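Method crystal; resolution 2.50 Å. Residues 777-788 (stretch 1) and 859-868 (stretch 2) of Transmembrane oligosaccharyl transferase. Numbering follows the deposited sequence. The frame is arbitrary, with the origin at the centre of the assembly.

Stretch 1 (777-788) VKGAVVTGKVSA
Stretch 2, residues 859-868: QNGEIIQLDL

How do the two backbones lie against each other? Residues 780-785 and 863-865 form neighbouring parallel strands, their axes 4.6 Å apart at closest approach and 28° apart in direction. Val781 pairs with Ile863, Val782 with Ile864 and Thr783 with Gln865, at CA-CA distances of 4.6, 4.7 and 5.3 Å. Stretch 2 enters this pairing from a helix that contains Gln859. Gly861 is the first residue to leave helical geometry, and its phi/psi of 74/30° readily suits glycine; its CA makes a CH···O contact of 3.2 Å with Gly779 O. Glu862, at -55/151°, then carries the chain into the extended conformation.

What makes Val781 the residue most covered by the other stretch? Its backbone (-85/111°) bonds to two residues flanking its partner, as expected in a parallel sheet: Val781 N donates to Glu862 O at 2.8 Å, and Ile864 N donates to Val781 O at a short 2.5 Å. Its t side chain lies on the same sheet face as those of Ile863 and Thr783, with Val781 CB 4.3 Å from Ile863 CG1. Ile863 itself is extended at -99/136°, with chi1 m and chi2 t.

How does Thr783 continue the ladder? At -150/167° it repeats the pattern two residues on: Thr783 N donates to Ile864 O at 2.9 Å, and Leu866 N donates to Thr783 O at 2.6 Å with a nearly straight angle of 166°. With chi1 at -167° (t), Thr783 CG2 comes within 4.1 Å of Ile863 CG2 and 3.7 Å of Gln865 OE1, so the methyl meets both an aliphatic neighbour and the end of a polar chain. Thr783 OG1 finds its hydrogen bond elsewhere in the structure.

Which side chains meet on the other face, around Ile864? Ile864, at -123/126° with chi1 m and chi2 t, shares this face with Val782, at -102/127° with chi1 t. Val782 CG2 lies 4.2 Å from Ile864 CB, and Val782 CG1 lies 4.3 Å from Leu866 CB, making a small apolar cluster. Beneath it, Val782 CA approaches Ile864 O at 3.5 Å in a CH···O contact.

How does the pairing finish beyond the bridged residues? Gly784, at 160/-165°, brings its CA to 3.3 Å from Leu866 O; an ideal CB there would lie 1.8 Å from that oxygen, a clash, so the close approach depends on the absent side chain. Asp867, with chi1 at -124°, turns a carboxylate oxygen to the backbone, where Lys785 N donates to Asp867 OD1 at 3.2 Å. Lys785 NZ remains 4.4 Å from Asp867 OD1, beyond a salt bridge despite the opposite charges. Leu868 N then donates to Lys785 O at 2.7 Å, and Val786 CG1 packs 4.3 Å from Leu868 CB.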

ATOM      1  N   VAL A 777     -25.975   8.071  13.245  1.00 38.93           N
ATOM      2  CA  VAL A 777     -26.797   8.770  14.212  1.00 36.85           C
ATOM      3  C   VAL A 777     -28.081   7.971  14.427  1.00 41.58           C
ATOM      4  O   VAL A 777     -28.572   7.337  13.487  1.00 45.10           O
ATOM      5  CB  VAL A 777     -27.089  10.181  13.640  1.00 50.02           C
ATOM      6  CG1 VAL A 777     -28.569  10.471  13.567  1.00 51.94           C
ATOM      7  CG2 VAL A 777     -26.327  11.248  14.388  1.00 44.12           C
ATOM      8  N   LYS A 778     -28.622   7.984  15.645  1.00 44.56           N
ATOM      9  CA  LYS A 778     -29.888   7.292  15.911  1.00 49.28           C
ATOM     10  C   LYS A 778     -31.010   7.876  15.059  1.00 54.05           C
ATOM     11  O   LYS A 778     -31.668   7.152  14.314  1.00 59.76           O
ATOM     12  CB  LYS A 778     -30.269   7.374  17.391  1.00 57.85           C
ATOM     13  CG  LYS A 778     -29.886   6.150  18.210  1.00 61.97           C
ATOM     14  CD  LYS A 778     -29.904   6.446  19.708  1.00 66.81           C
ATOM     15  CE  LYS A 778     -29.517   5.220  20.511  1.00 71.37           C
ATOM     16  NZ  LYS A 778     -28.400   4.477  19.852  1.00 79.54           N
ATOM     17  N   GLY A 779     -31.210   9.189  15.172  1.00 54.19           N
ATOM     18  CA  GLY A 779     -32.208   9.903  14.390  1.00 51.29           C
ATOM     19  C   GLY A 779     -33.465  10.183  15.199  1.00 57.97           C
ATOM     20  O   GLY A 779     -33.935   9.312  15.938  1.00 56.72           O
ATOM     21  N   ALA A 780     -34.010  11.394  15.062  1.00 56.44           N
ATOM     22  CA  ALA A 780     -35.254  11.769  15.739  1.00 57.53           C
ATOM     23  C   ALA A 780     -36.445  11.080  15.093  1.00 62.17           C
ATOM     24  O   ALA A 780     -36.659  11.208  13.885  1.00 64.49           O
ATOM     25  CB  ALA A 780     -35.454  13.274  15.713  1.00 51.66           C
ATOM     26  N   VAL A 781     -37.228  10.359  15.889  1.00 62.31           N
ATOM     27  CA  VAL A 781     -38.393   9.677  15.344  1.00 59.54           C
ATOM     28  C   VAL A 781     -39.587  10.631  15.289  1.00 62.36           C
ATOM     29  O   VAL A 781     -40.111  11.043  16.318  1.00 67.32           O
ATOM     30  CB  VAL A 781     -38.726   8.398  16.132  1.00 59.14           C
ATOM     31  CG1 VAL A 781     -39.918   7.672  15.501  1.00 60.12           C
ATOM     32  CG2 VAL A 781     -37.513   7.485  16.175  1.00 54.39           C
ATOM     33  N   VAL A 782     -39.991  11.003  14.077  1.00 63.73           N
ATOM     34  CA  VAL A 782     -41.202  11.800  13.886  1.00 68.11           C
ATOM     35  C   VAL A 782     -42.326  10.885  13.403  1.00 71.21           C
ATOM     36  O   VAL A 782     -42.169  10.147  12.421  1.00 71.33           O
ATOM     37  CB  VAL A 782     -40.991  12.974  12.903  1.00 65.40           C
ATOM     38  CG1 VAL A 782     -42.299  13.718  12.673  1.00 62.47           C
ATOM     39  CG2 VAL A 782     -39.942  13.925  13.442  1.00 63.73           C
ATOM     40  N   THR A 783     -43.456  10.930  14.104  1.00 71.86           N
ATOM     41  CA  THR A 783     -44.566  10.032  13.817  1.00 74.95           C
ATOM     42  C   THR A 783     -45.895  10.690  14.157  1.00 84.73           C
ATOM     43  O   THR A 783     -45.941  11.722  14.837  1.00 88.28           O
ATOM     44  CB  THR A 783     -44.437   8.729  14.613  1.00 73.88           C
ATOM     45  OG1 THR A 783     -45.349   7.752  14.100  1.00 79.04           O
ATOM     46  CG2 THR A 783     -44.728   8.981  16.081  1.00 71.44           C
ATOM     47  N   GLY A 784     -46.980  10.087  13.692  1.00 86.73           N
ATOM     48  CA  GLY A 784     -48.296  10.641  13.931  1.00 88.29           C
ATOM     49  C   GLY A 784     -49.312  10.109  12.943  1.00 90.75           C
ATOM     50  O   GLY A 784     -49.056   9.131  12.243  1.00 89.79           O
ATOM     51  N   LYS A 785     -50.465  10.764  12.874  1.00 93.07           N
ATOM     52  CA  LYS A 785     -51.562  10.257  12.064  1.00 89.09           C
ATOM     53  C   LYS A 785     -51.831  11.081  10.814  1.00 82.92           C
ATOM     54  O   LYS A 785     -51.570  12.286  10.761  1.00 76.42           O
ATOM     55  CB  LYS A 785     -52.836  10.123  12.908  1.00 93.91           C
ATOM     56  CG  LYS A 785     -52.882   8.852  13.750  1.00 94.78           C
ATOM     57  CD  LYS A 785     -54.125   8.797  14.622  1.00 95.78           C
ATOM     58  CE  LYS A 785     -53.979   9.658  15.867  1.00 98.43           C
ATOM     59  NZ  LYS A 785     -53.021   9.055  16.839  1.00 98.39           N
ATOM     60  N   VAL A 786     -52.359  10.405   9.802  1.00 84.67           N
ATOM     61  CA  VAL A 786     -52.714  11.055   8.556  1.00 90.75           C
ATOM     62  C   VAL A 786     -54.225  10.965   8.335  1.00 97.49           C
ATOM     63  O   VAL A 786     -54.988  10.839   9.294  1.00 97.21           O
ATOM     64  CB  VAL A 786     -51.953  10.432   7.377  1.00 88.31           C
ATOM     65  CG1 VAL A 786     -50.495  10.845   7.413  1.00 92.02           C
ATOM     66  CG2 VAL A 786     -52.076   8.914   7.403  1.00 86.49           C
ATOM     67  N   SER A 787     -54.646  11.024   7.074  1.00103.58           N
ATOM     68  CA  SER A 787     -56.065  11.010   6.727  1.00110.52           C
ATOM     69  C   SER A 787     -56.291  10.576   5.279  1.00117.07           C
ATOM     70  O   SER A 787     -56.110  11.380   4.365  1.00122.88           O
ATOM     71  CB  SER A 787     -56.663  12.400   6.948  1.00110.25           C
ATOM     72  OG  SER A 787     -55.801  13.406   6.447  1.00107.99           O
ATOM     73  N   ALA A 788     -56.685   9.315   5.076  1.00116.68           N
ATOM     74  CA  ALA A 788     -56.858   8.737   3.737  1.00114.08           C
ATOM     75  C   ALA A 788     -57.668   9.667   2.837  1.00115.16           C
ATOM     76  O   ALA A 788     -58.561  10.359   3.325  1.00118.70           O
ATOM     77  CB  ALA A 788     -57.525   7.369   3.838  1.00112.58           C
ATOM     78  N   GLN A 859     -29.617  12.710  18.741  1.00 55.41           N
ATOM     79  CA  GLN A 859     -28.609  11.872  19.397  1.00 57.16           C
ATOM     80  C   GLN A 859     -29.195  10.732  20.245  1.00 63.04           C
ATOM     81  O   GLN A 859     -28.579   9.675  20.380  1.00 66.73           O
ATOM     82  CB  GLN A 859     -27.649  12.719  20.241  1.00 57.88           C
ATOM     83  CG  GLN A 859     -26.606  13.507  19.435  1.00 66.19           C
ATOM     84  CD  GLN A 859     -25.533  12.625  18.791  1.00 74.90           C
ATOM     85  OE1 GLN A 859     -25.473  11.408  19.022  1.00 75.57           O
ATOM     86  NE2 GLN A 859     -24.676  13.243  17.976  1.00 75.07           N
ATOM     87  N   ASN A 860     -30.382  10.945  20.802  1.00 64.77           N
ATOM     88  CA  ASN A 860     -30.999   9.960  21.689  1.00 68.70           C
ATOM     89  C   ASN A 860     -32.157   9.193  21.048  1.00 71.69           C
ATOM     90  O   ASN A 860     -32.688   8.249  21.631  1.00 72.76           O
ATOM     91  CB  ASN A 860     -31.464  10.630  22.989  1.00 63.56           C
ATOM     92  CG  ASN A 860     -30.353  11.377  23.687  1.00 60.00           C
ATOM     93  OD1 ASN A 860     -29.197  10.943  23.686  1.00 54.66           O
ATOM     94  ND2 ASN A 860     -30.690  12.515  24.282  1.00 61.83           N
ATOM     95  N   GLY A 861     -32.551   9.609  19.852  1.00 67.85           N
ATOM     96  CA  GLY A 861     -33.589   8.909  19.129  1.00 61.11           C
ATOM     97  C   GLY A 861     -34.955   9.160  19.717  1.00 64.64           C
ATOM     98  O   GLY A 861     -35.837   8.304  19.630  1.00 64.67           O
ATOM     99  N   GLU A 862     -35.126  10.339  20.312  1.00 70.38           N
ATOM    100  CA  GLU A 862     -36.398  10.726  20.911  1.00 73.75           C
ATOM    101  C   GLU A 862     -37.555  10.629  19.915  1.00 74.95           C
ATOM    102  O   GLU A 862     -37.368  10.766  18.700  1.00 73.47           O
ATOM    103  CB  GLU A 862     -36.299  12.135  21.508  1.00 75.17           C
ATOM    104  CG  GLU A 862     -35.301  12.243  22.658  1.00 77.47           C
ATOM    105  CD  GLU A 862     -35.165  13.658  23.189  1.00 83.58           C
ATOM    106  OE1 GLU A 862     -36.067  14.490  22.933  1.00 87.44           O
ATOM    107  OE2 GLU A 862     -34.151  13.939  23.865  1.00 85.39           O
ATOM    108  N   ILE A 863     -38.748  10.371  20.442  1.00 74.83           N
ATOM    109  CA  ILE A 863     -39.940  10.227  19.613  1.00 71.64           C
ATOM    110  C   ILE A 863     -40.726  11.531  19.618  1.00 69.10           C
ATOM    111  O   ILE A 863     -40.889  12.158  20.660  1.00 71.26           O
ATOM    112  CB  ILE A 863     -40.824   9.055  20.091  1.00 68.07           C
ATOM    113  CG1 ILE A 863     -39.994   7.764  20.160  1.00 68.67           C
ATOM    114  CG2 ILE A 863     -42.018   8.874  19.177  1.00 64.75           C
ATOM    115  CD1 ILE A 863     -40.817   6.487  20.304  1.00 64.77           C
ATOM    116  N   ILE A 864     -41.189  11.948  18.444  1.00 71.26           N
ATOM    117  CA  ILE A 864     -41.943  13.192  18.299  1.00 72.25           C
ATOM    118  C   ILE A 864     -43.307  12.932  17.663  1.00 78.30           C
ATOM    119  O   ILE A 864     -43.398  12.334  16.587  1.00 77.86           O
ATOM    120  CB  ILE A 864     -41.177  14.224  17.451  1.00 71.44           C
ATOM    121  CG1 ILE A 864     -40.046  14.853  18.268  1.00 69.26           C
ATOM    122  CG2 ILE A 864     -42.126  15.299  16.913  1.00 68.75           C
ATOM    123  CD1 ILE A 864     -39.154  15.788  17.470  1.00 64.94           C
ATOM    124  N   GLN A 865     -44.366  13.380  18.336  1.00 86.55           N
ATOM    125  CA  GLN A 865     -45.725  13.226  17.829  1.00 87.56           C
ATOM    126  C   GLN A 865     -46.073  14.403  16.937  1.00 82.74           C
ATOM    127  O   GLN A 865     -45.961  15.553  17.359  1.00 80.46           O
ATOM    128  CB  GLN A 865     -46.729  13.148  18.984  1.00 87.50           C
ATOM    129  CG  GLN A 865     -46.342  12.194  20.112  1.00 90.36           C
ATOM    130  CD  GLN A 865     -46.412  10.733  19.707  1.00 92.86           C
ATOM    131  OE1 GLN A 865     -47.006  10.383  18.686  1.00 93.54           O
ATOM    132  NE2 GLN A 865     -45.802   9.869  20.513  1.00 94.44           N
ATOM    133  N   LEU A 866     -46.473  14.122  15.701  1.00 82.52           N
ATOM    134  CA  LEU A 866     -46.998  15.171  14.835  1.00 90.22           C
ATOM    135  C   LEU A 866     -48.171  14.665  14.011  1.00 97.19           C
ATOM    136  O   LEU A 866     -47.999  13.827  13.120  1.00 94.40           O
ATOM    137  CB  LEU A 866     -45.919  15.761  13.925  1.00 90.60           C
ATOM    138  CG  LEU A 866     -46.051  17.282  13.822  1.00 92.51           C
ATOM    139  CD1 LEU A 866     -45.783  17.914  15.174  1.00 92.35           C
ATOM    140  CD2 LEU A 866     -45.109  17.851  12.806  1.00 92.39           C
ATOM    141  N   ASP A 867     -49.361  15.174  14.323  1.00103.57           N
ATOM    142  CA  ASP A 867     -50.562  14.825  13.581  1.00108.22           C
ATOM    143  C   ASP A 867     -50.581  15.563  12.245  1.00109.09           C
ATOM    144  O   ASP A 867     -50.255  16.748  12.167  1.00103.49           O
ATOM    145  CB  ASP A 867     -51.817  15.148  14.395  1.00115.18           C
ATOM    146  CG  ASP A 867     -52.714  13.936  14.589  1.00121.25           C
ATOM    147  OD1 ASP A 867     -52.172  12.814  14.717  1.00121.92           O
ATOM    148  OD2 ASP A 867     -53.956  14.104  14.612  1.00122.96           O
ATOM    149  N   LEU A 868     -50.947  14.844  11.189  1.00117.42           N
ATOM    150  CA  LEU A 868     -51.022  15.423   9.855  1.00 81.32           C
ATOM    151  C   LEU A 868     -52.431  15.233   9.290  1.00 83.23           C
ATOM    152  O   LEU A 868     -52.613  14.841   8.141  1.00 85.17           O
ATOM    153  CB  LEU A 868     -49.954  14.804   8.935  1.00 81.13           C
ATOM    154  CG  LEU A 868     -48.471  14.978   9.312  1.00 76.29           C
ATOM    155  CD1 LEU A 868     -47.555  14.247   8.336  1.00 76.69           C
ATOM    156  CD2 LEU A 868     -48.086  16.445   9.378  1.00 72.74           C
TER